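Local coordinates for mannan endo-1,6-alpha-mannosidase (Chaetomium thermophilum, PDB 6RY0), which probably cleaves alpha-1,6-mannosidic linkages as a family 76 glycoside hydrolase and is thought to help transfer GPI-anchored glycoproteins into the fungal cell wall, at residues D280-W283 with K284-D288. Numbering follows the deposited sequence. Where two conformers were deposited one is given.
Sequences DQKW and KDRVD
The first turns of helix 281-298 bring Gln281 against Asp285 and set Lys282 and Trp283 against Arg286. Asp280 is the N-cap: its OD1 accepts from Lys282 N at 3.0 Å. In the first turn, Gln281 NE2 donates to Asp285 OD1, four residues on, at 2.9 Å, meeting it from above the carboxylate plane. The amide and carboxylate planes are 61° apart. A water accepts from both Gln281 NE2 and Lys284 NZ, and Lys284 NZ also forms a salt bridge to Asp288 OD2 (2.9 Å). Arg286 CG is anti to the carbonyl carbon (chi1 -69°), and the chain beyond runs extended back over one face of the Trp283 six-membered ring. Arg286 CZ lies 4.5 Å from the ring centroid in a cation-pi contact, and CD makes a CH-pi contact. The guanidinium is not stacked flat, its plane being 77° from the ring, and NH1 comes closest, 3.4 Å from Trp283 CH2. Lys282 CD lies over the rim of one guanidinium face, 3.7 Å from Arg286 NH2. A second water bridges Lys282 NZ and Arg286 NH2. With an alanine here in place of Arg286, the ring face of Trp283 would probably lose its cation and the water one of its donors. Glu223 of helix 216-231 pairs with Lys282 NZ and accepts from Trp283 NE1; with Asp227, a long, weak partner of Arg286 NH1, it probably offsets the like charges. Trp283 also meets Phe226 edge-to-face and packs on Met274 of helix 261-278, so its ring joins all three helices.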
loop_
_atom_site.group_PDB
_atom_site.type_symbol
_atom_site.label_atom_id
_atom_site.label_comp_id
_atom_site.label_asym_id
_atom_site.label_seq_id
_atom_site.Cartn_x
_atom_site.Cartn_y
_atom_site.Cartn_z
ATOM N N ASP A 280 17.271 12.163 12.187
ATOM C CA ASP A 280 18.626 11.997 11.671
ATOM C C ASP A 280 18.643 12.564 10.257
ATOM O O ASP A 280 17.862 12.159 9.390
ATOM C CB ASP A 280 18.972 10.502 11.705
ATOM C CG ASP A 280 20.401 10.174 11.324
ATOM O OD1 ASP A 280 21.024 10.924 10.548
ATOM O OD2 ASP A 280 20.899 9.100 11.790
ATOM N N GLN A 281 19.555 13.495 10.004
ATOM C CA GLN A 281 19.702 14.095 8.682
ATOM C C GLN A 281 19.823 13.077 7.564
ATOM O O GLN A 281 19.391 13.335 6.447
ATOM C CB GLN A 281 20.938 15.001 8.675
ATOM C CG GLN A 281 21.178 15.752 7.381
ATOM C CD GLN A 281 20.105 16.740 7.058
ATOM O OE1 GLN A 281 19.526 17.381 7.948
ATOM N NE2 GLN A 281 19.833 16.893 5.768
ATOM N N LYS A 282 20.404 11.919 7.833
ATOM C CA LYS A 282 20.522 10.932 6.767
ATOM C C LYS A 282 19.148 10.533 6.230
ATOM O O LYS A 282 18.996 10.286 5.031
ATOM C CB LYS A 282 21.340 9.711 7.186
ATOM C CG LYS A 282 20.660 8.664 7.988
ATOM C CD LYS A 282 21.640 7.532 8.362
ATOM C CE LYS A 282 20.936 6.451 9.166
ATOM N NZ LYS A 282 21.863 5.461 9.685
ATOM N N TRP A 283 18.154 10.462 7.092
ATOM C CA TRP A 283 16.811 10.146 6.652
ATOM C C TRP A 283 16.164 11.289 5.904
ATOM O O TRP A 283 15.405 11.037 4.969
ATOM C CB TRP A 283 15.932 9.642 7.811
ATOM C CG TRP A 283 16.313 8.258 8.228
ATOM C CD1 TRP A 283 16.888 7.869 9.410
ATOM C CD2 TRP A 283 16.147 7.063 7.465
ATOM N NE1 TRP A 283 17.110 6.524 9.418
ATOM C CE2 TRP A 283 16.657 5.998 8.233
ATOM C CE3 TRP A 283 15.604 6.791 6.208
ATOM C CZ2 TRP A 283 16.637 4.677 7.768
ATOM C CZ3 TRP A 283 15.595 5.485 5.769
ATOM C CH2 TRP A 283 16.128 4.457 6.527
ATOM N N LYS A 284 16.419 12.527 6.294
ATOM C CA LYS A 284 15.948 13.652 5.498
ATOM C C LYS A 284 16.521 13.582 4.095
ATOM O O LYS A 284 15.814 13.803 3.114
ATOM C CB LYS A 284 16.289 15.000 6.138
ATOM C CG LYS A 284 15.617 16.148 5.393
ATOM C CD LYS A 284 15.888 17.489 6.008
ATOM C CE LYS A 284 15.240 18.616 5.216
ATOM N NZ LYS A 284 15.798 18.748 3.843
ATOM N N ASP A 285 17.811 13.288 3.994
ATOM C CA ASP A 285 18.461 13.191 2.695
ATOM C C ASP A 285 17.841 12.104 1.852
ATOM O O ASP A 285 17.650 12.270 0.638
ATOM C CB ASP A 285 19.963 12.903 2.838
ATOM C CG ASP A 285 20.744 14.007 3.478
ATOM O OD1 ASP A 285 20.263 15.153 3.521
ATOM O OD2 ASP A 285 21.886 13.737 3.893
ATOM N N ARG A 286 17.520 10.972 2.482
ATOM C CA ARG A 286 16.904 9.853 1.772
ATOM C C ARG A 286 15.492 10.215 1.302
ATOM O O ARG A 286 15.123 9.904 0.173
ATOM C CB ARG A 286 16.913 8.595 2.651
ATOM C CG ARG A 286 18.307 8.042 2.859
ATOM C CD ARG A 286 18.406 7.104 4.032
ATOM N NE ARG A 286 19.802 6.791 4.268
ATOM C CZ ARG A 286 20.230 5.822 5.040
ATOM N NH1 ARG A 286 19.370 5.038 5.677
ATOM N NH2 ARG A 286 21.546 5.653 5.176
ATOM N N VAL A 287 14.702 10.883 2.158
ATOM C CA VAL A 287 13.409 11.401 1.736
ATOM C C VAL A 287 13.575 12.285 0.518
ATOM O O VAL A 287 12.869 12.132 -0.489
ATOM C CB VAL A 287 12.749 12.180 2.896
ATOM C CG1 VAL A 287 11.592 13.064 2.415
ATOM C CG2 VAL A 287 12.267 11.228 3.991
ATOM N N ASP A 288 14.502 13.229 0.596
ATOM C CA ASP A 288 14.638 14.213 -0.476
ATOM C C ASP A 288 15.083 13.550 -1.777
ATOM O O ASP A 288 14.581 13.891 -2.846
ATOM C CB ASP A 288 15.629 15.290 -0.047
ATOM C CG ASP A 288 15.104 16.158 1.085
ATOM O OD1 ASP A 288 13.884 16.149 1.337
ATOM O OD2 ASP A 288 15.938 16.882 1.673
HETATM O O HOH W 1 18.466 19.298 4.372
HETATM O O HOH W 2 22.585 3.948 7.368
#